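Local coordinates for transcriptional regulator, AraC family (Pseudomonas putida, PDB 3GRA), which probably acts as a sequence-specific DNA-binding transcription factor, of which this chain is the DJ-1/PfpI-like domain, at residues R7-L12 / Q40-S45; F16-F21 / L57-T62. All blocks are in the same frame, centred on the assembly; numbering follows the deposited sequence.

Interaction 1: R7-L12 / Q40-S45; sequences RVDFIL and QFTPLS. With EDO (1,2-ethanediol), chain C.
Arg-7 lays its guanidinium over the backbone of Gln-40, whose O sits 3.7 Å above one face, offset toward the rim. A bend at chi3 (56°) turns NE forward, toward Asp-9 and Thr-42, and Arg-7 NH2 bonds Thr-42 OG1 at 3.3 Å, almost in the guanidinium plane. The same NH2 makes a salt bridge with Asp-9 OD1 (2.8 Å), so one nitrogen joins both strands. Asp-9 lies beside Thr-42, and its OD2 meets Leu-44 CD1 at 3.5 Å. On the other face, Phe-10 presents its ring edge, CE2, to Phe-41 CB, and Leu-12 CD1 rests against Pro-43 CB at 4.0 Å. Between the faces runs a parallel ladder: Val-8 N to Gln-40 O, Phe-10 N to Thr-42 O, Leu-44 N to Phe-10 O and Leu-12 N to Leu-44 O. At its C-terminal end an ethanediol spans Leu-12 O and Ser-45 OG. These are the two strands of a beta-alpha-beta unit whose helix 18-34 packs on the Val-8 and Phe-41 face. That face is apolar; the opposite one is mixed, polar at Arg-7, Asp-9 and Thr-42, apolar at Leu-44 and Ile-11, and the guanidinium probably offsets the charge of the buried Asp-9 carboxylate.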
loop_
_atom_site.group_PDB
_atom_site.type_symbol
_atom_site.label_atom_id
_atom_site.label_comp_id
_atom_site.label_asym_id
_atom_site.label_seq_id
_atom_site.Cartn_x
_atom_site.Cartn_y
_atom_site.Cartn_z
ATOM N N ARG A 7 7.135 -18.506 4.814
ATOM C CA ARG A 7 7.057 -17.356 5.720
ATOM C C ARG A 7 7.862 -16.151 5.262
ATOM O O ARG A 7 9.078 -16.227 5.133
ATOM C CB ARG A 7 7.539 -17.734 7.129
ATOM C CG ARG A 7 6.478 -18.342 8.042
ATOM C CD ARG A 7 6.786 -18.010 9.503
ATOM N NE ARG A 7 6.896 -16.561 9.706
ATOM C CZ ARG A 7 5.858 -15.726 9.759
ATOM N NH1 ARG A 7 4.622 -16.191 9.636
ATOM N NH2 ARG A 7 6.053 -14.425 9.916
ATOM N N VAL A 8 7.181 -15.036 5.029
ATOM C CA VAL A 8 7.865 -13.819 4.610
ATOM C C VAL A 8 7.451 -12.588 5.419
ATOM O O VAL A 8 6.276 -12.256 5.514
ATOM C CB VAL A 8 7.631 -13.540 3.112
ATOM C CG1 VAL A 8 6.143 -13.526 2.827
ATOM C CG2 VAL A 8 8.268 -12.199 2.711
ATOM N N ASP A 9 8.438 -11.918 6.003
ATOM C CA ASP A 9 8.201 -10.709 6.791
ATOM C C ASP A 9 8.745 -9.472 6.070
ATOM O O ASP A 9 9.750 -9.535 5.364
ATOM C CB ASP A 9 8.848 -10.822 8.169
ATOM C CG ASP A 9 7.971 -11.553 9.174
ATOM O OD1 ASP A 9 6.836 -11.946 8.814
ATOM O OD2 ASP A 9 8.424 -11.723 10.328
ATOM N N PHE A 10 8.079 -8.343 6.283
ATOM C CA PHE A 10 8.449 -7.096 5.644
ATOM C C PHE A 10 8.844 -6.028 6.648
ATOM O O PHE A 10 8.028 -5.613 7.470
ATOM C CB PHE A 10 7.268 -6.569 4.821
ATOM C CG PHE A 10 6.815 -7.498 3.726
ATOM C CD1 PHE A 10 7.303 -7.361 2.434
ATOM C CD2 PHE A 10 5.865 -8.491 3.985
ATOM C CE1 PHE A 10 6.853 -8.195 1.405
ATOM C CE2 PHE A 10 5.407 -9.332 2.968
ATOM C CZ PHE A 10 5.901 -9.183 1.677
ATOM N N ILE A 11 10.089 -5.570 6.586
ATOM C CA ILE A 11 10.523 -4.511 7.485
ATOM C C ILE A 11 10.114 -3.186 6.852
ATOM O O ILE A 11 10.630 -2.804 5.798
ATOM C CB ILE A 11 12.055 -4.528 7.704
ATOM C CG1 ILE A 11 12.472 -5.834 8.387
ATOM C CG2 ILE A 11 12.461 -3.360 8.603
ATOM C CD1 ILE A 11 13.950 -6.015 8.483
ATOM N N LEU A 12 9.171 -2.492 7.482
ATOM C CA LEU A 12 8.695 -1.216 6.948
ATOM C C LEU A 12 9.496 -0.075 7.543
ATOM O O LEU A 12 9.449 0.152 8.750
ATOM C CB LEU A 12 7.210 -1.016 7.272
ATOM C CG LEU A 12 6.222 -2.144 6.926
ATOM C CD1 LEU A 12 4.819 -1.689 7.307
ATOM C CD2 LEU A 12 6.275 -2.480 5.418
ATOM N N GLN A 40 2.700 -17.022 4.925
ATOM C CA GLN A 40 2.445 -16.416 6.233
ATOM C C GLN A 40 3.350 -15.178 6.234
ATOM O O GLN A 40 4.555 -15.282 5.986
ATOM C CB GLN A 40 2.861 -17.337 7.383
ATOM C CG GLN A 40 2.231 -18.707 7.356
ATOM C CD GLN A 40 2.616 -19.537 8.567
ATOM O OE1 GLN A 40 2.046 -19.378 9.648
ATOM N NE2 GLN A 40 3.598 -20.421 8.395
ATOM N N PHE A 41 2.781 -14.014 6.520
ATOM C CA PHE A 41 3.555 -12.775 6.505
ATOM C C PHE A 41 3.205 -11.818 7.650
ATOM O O PHE A 41 2.117 -11.891 8.222
ATOM C CB PHE A 41 3.350 -12.098 5.146
ATOM C CG PHE A 41 2.017 -12.401 4.529
ATOM C CD1 PHE A 41 0.889 -11.686 4.892
ATOM C CD2 PHE A 41 1.876 -13.470 3.645
ATOM C CE1 PHE A 41 -0.375 -12.026 4.385
ATOM C CE2 PHE A 41 0.623 -13.823 3.134
ATOM C CZ PHE A 41 -0.503 -13.099 3.508
ATOM N N THR A 42 4.140 -10.922 7.971
ATOM C CA THR A 42 3.952 -9.962 9.053
ATOM C C THR A 42 4.679 -8.634 8.828
ATOM O O THR A 42 5.855 -8.607 8.470
ATOM C CB THR A 42 4.479 -10.507 10.388
ATOM O OG1 THR A 42 4.076 -11.870 10.546
ATOM C CG2 THR A 42 3.924 -9.696 11.544
ATOM N N PRO A 43 3.973 -7.513 9.013
ATOM C CA PRO A 43 4.646 -6.230 8.824
ATOM C C PRO A 43 5.494 -6.027 10.090
ATOM O O PRO A 43 5.021 -6.277 11.206
ATOM C CB PRO A 43 3.485 -5.242 8.712
ATOM C CG PRO A 43 2.406 -5.873 9.562
ATOM C CD PRO A 43 2.531 -7.348 9.264
ATOM N N LEU A 44 6.745 -5.617 9.907
ATOM C CA LEU A 44 7.656 -5.412 11.023
ATOM C C LEU A 44 8.233 -3.990 11.090
ATOM O O LEU A 44 8.443 -3.338 10.070
ATOM C CB LEU A 44 8.821 -6.414 10.948
ATOM C CG LEU A 44 8.594 -7.935 10.994
ATOM C CD1 LEU A 44 9.969 -8.609 10.896
ATOM C CD2 LEU A 44 7.890 -8.365 12.274
ATOM N N SER A 45 8.484 -3.523 12.309
ATOM C CA SER A 45 9.051 -2.198 12.549
ATOM C C SER A 45 10.291 -2.335 13.406
ATOM O O SER A 45 10.312 -3.117 14.353
ATOM C CB SER A 45 8.058 -1.303 13.286
ATOM O OG SER A 45 8.728 -0.176 13.846
HETATM C C1 EDO C . 11.719 1.649 10.760
HETATM O O1 EDO C . 11.123 0.356 10.780
HETATM C C2 EDO C . 10.786 2.684 11.445
HETATM O O2 EDO C . 9.576 2.048 11.926
#

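Interaction 2: F16-F21 / L57-T62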
loop_
_atom_site.group_PDB
_atom_site.type_symbol
_atom_site.label_atom_id
_atom_site.label_comp_id
_atom_site.label_asym_id
_atom_site.label_seq_id
_atom_site.Cartn_x
_atom_site.Cartn_y
_atom_site.Cartn_z
ATOM N N PHE A 16 8.116 4.401 3.726
ATOM C CA PHE A 16 8.165 3.273 2.802
ATOM C C PHE A 16 7.105 3.427 1.709
ATOM O O PHE A 16 6.002 3.926 1.958
ATOM C CB PHE A 16 7.917 1.970 3.567
ATOM C CG PHE A 16 6.491 1.807 4.060
ATOM C CD1 PHE A 16 5.537 1.166 3.271
ATOM C CD2 PHE A 16 6.116 2.269 5.321
ATOM C CE1 PHE A 16 4.233 0.980 3.732
ATOM C CE2 PHE A 16 4.815 2.090 5.796
ATOM C CZ PHE A 16 3.866 1.442 5.001
ATOM N N SER A 17 7.452 3.013 0.496
ATOM C CA SER A 17 6.510 3.069 -0.614
ATOM C C SER A 17 5.294 2.204 -0.244
ATOM O O SER A 17 5.399 0.982 -0.134
ATOM C CB SER A 17 7.182 2.530 -1.869
ATOM O OG SER A 17 6.222 2.318 -2.880
HETATM N N MSE A 18 4.142 2.823 -0.034
HETATM C CA MSE A 18 2.966 2.040 0.355
HETATM C C MSE A 18 2.446 1.147 -0.765
HETATM O O MSE A 18 1.968 0.034 -0.519
HETATM C CB MSE A 18 1.825 2.958 0.826
HETATM C CG MSE A 18 0.542 2.204 1.154
HETATM SE SE MSE A 18 0.596 1.304 2.710
HETATM C CE MSE A 18 -0.155 2.569 3.728
ATOM N N ALA A 19 2.537 1.658 -1.988
ATOM C CA ALA A 19 2.086 0.950 -3.177
ATOM C C ALA A 19 2.958 -0.282 -3.440
ATOM O O ALA A 19 2.471 -1.302 -3.933
ATOM C CB ALA A 19 2.123 1.889 -4.384
ATOM N N SER A 20 4.247 -0.177 -3.126
ATOM C CA SER A 20 5.141 -1.303 -3.323
ATOM C C SER A 20 4.742 -2.390 -2.335
ATOM O O SER A 20 4.573 -3.560 -2.690
ATOM C CB SER A 20 6.600 -0.893 -3.078
ATOM O OG SER A 20 7.080 -0.090 -4.131
ATOM N N PHE A 21 4.573 -1.984 -1.087
ATOM C CA PHE A 21 4.217 -2.928 -0.043
ATOM C C PHE A 21 2.842 -3.583 -0.215
ATOM O O PHE A 21 2.715 -4.798 -0.089
ATOM C CB PHE A 21 4.287 -2.252 1.321
ATOM C CG PHE A 21 3.917 -3.158 2.456
ATOM C CD1 PHE A 21 4.629 -4.334 2.683
ATOM C CD2 PHE A 21 2.853 -2.849 3.286
ATOM C CE1 PHE A 21 4.277 -5.179 3.718
ATOM C CE2 PHE A 21 2.493 -3.693 4.330
ATOM C CZ PHE A 21 3.201 -4.856 4.548
ATOM N N LEU A 57 -0.059 7.833 5.843
ATOM C CA LEU A 57 -0.751 6.859 6.671
ATOM C C LEU A 57 0.215 5.994 7.473
ATOM O O LEU A 57 1.318 5.690 7.023
ATOM C CB LEU A 57 -1.608 5.939 5.802
ATOM C CG LEU A 57 -2.975 6.375 5.266
ATOM C CD1 LEU A 57 -3.098 7.887 5.145
ATOM C CD2 LEU A 57 -3.165 5.702 3.921
ATOM N N GLU A 58 -0.222 5.592 8.660
ATOM C CA GLU A 58 0.567 4.735 9.517
ATOM C C GLU A 58 -0.046 3.336 9.516
ATOM O O GLU A 58 -1.267 3.190 9.543
ATOM C CB GLU A 58 0.577 5.276 10.945
ATOM C CG GLU A 58 1.204 6.648 11.104
ATOM C CD GLU A 58 1.353 7.038 12.563
ATOM O OE1 GLU A 58 0.341 7.036 13.288
ATOM O OE2 GLU A 58 2.486 7.344 12.986
ATOM N N LEU A 59 0.800 2.310 9.470
ATOM C CA LEU A 59 0.337 0.922 9.511
ATOM C C LEU A 59 0.770 0.306 10.826
ATOM O O LEU A 59 1.861 0.599 11.324
ATOM C CB LEU A 59 0.967 0.087 8.396
ATOM C CG LEU A 59 0.404 0.145 6.993
ATOM C CD1 LEU A 59 0.660 1.509 6.417
ATOM C CD2 LEU A 59 1.053 -0.929 6.150
ATOM N N VAL A 60 -0.067 -0.552 11.392
ATOM C CA VAL A 60 0.315 -1.208 12.624
ATOM C C VAL A 60 1.283 -2.323 12.230
ATOM O O VAL A 60 1.086 -3.009 11.223
ATOM C CB VAL A 60 -0.909 -1.806 13.364
ATOM C CG1 VAL A 60 -0.449 -2.507 14.654
ATOM C CG2 VAL A 60 -1.917 -0.685 13.696
ATOM N N ALA A 61 2.347 -2.481 13.009
ATOM C CA ALA A 61 3.344 -3.497 12.732
ATOM C C ALA A 61 3.895 -4.065 14.021
ATOM O O ALA A 61 3.794 -3.446 15.074
ATOM C CB ALA A 61 4.473 -2.900 11.900
ATOM N N THR A 62 4.461 -5.260 13.932
ATOM C CA THR A 62 5.057 -5.898 15.093
ATOM C C THR A 62 6.478 -5.360 15.234
ATOM O O THR A 62 7.170 -5.140 14.235
ATOM C CB THR A 62 5.147 -7.428 14.920
ATOM O OG1 THR A 62 3.838 -7.980 14.771
ATOM C CG2 THR A 62 5.830 -8.061 16.129
#
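Leu-59 pushes its forked end into a hollow made by Phe-16, Met-18 and Phe-21 at the start of helix 18-34. Its two methyls divide the work. Leu-59 CD1 meets the rim of the Phe-16 ring, lying near the ring plane 3.5 Å from CZ, while Leu-59 CD2 turns to Phe-21 and approaches CE2 at 3.6 Å. CZ of Phe-16 also lies 3.9 Å from Leu-59 CD2, so this ring tip borders both prongs of the fork. Phe-21 and Leu-59 slide past each other in opposite directions. Selenomethionine Met-18 comes at Leu-59 tip to tip: CG, anti to the backbone N (chi1 176°), starts the chain away from that nitrogen, and the later bends at chi2 and chi3 bring SE to Leu-59. Met-18 SE lies 3.7 Å from Leu-59 CD1; the modelled contact of CE with that carbon is too short and doubtful. Leu-12 of strand 6-12 also touches both Leu-59 and Phe-21. Behind the hollow, Ser-17 takes the N-cap position, its OG hydrogen-bonded to Ser-20 OG at 2.8 Å, and Met-18 N is bonded to Asp-54 OD1. Strand 58-60 pairs with strand 50-52 in a small antiparallel hairpin, and Leu-59 is one of the side chains that seat this hairpin on the helix start. The second subunit lies close by: its Thr-22 packs on Met-18, its Leu-57 on Phe-21 and its Phe-21 on Leu-57. No hydrogen bond links 16-21 to 57-62; the touching side chains are buried and apolar, which implies that hydrophobic burial and the fit of the two Leu-59 methyls between the rings of Phe-16 and Phe-21 hold these two segments together.

From the N terminus, strand 6-12 leads into helix 18-34, whose start lies in 16-21, and the chain returns as strand 39-45 beside the first strand. Interaction 1 thus closes the beta-alpha-beta crossover. The chain then runs through strand 50-52 and turns back, and interaction 2 brings residues 57-62 against the helix start. Since the segments alternate in sequence, the two contacts cross rather than nest. They meet directly: Thr-62 continues the sheet beside strand 39-45, with probable hydrogen bonds Ser-45 N to Thr-62 O and Thr-62 N to Pro-43 O. Together they tie central sheet, first helix and hairpin into one unit, with the second subunit packing against it.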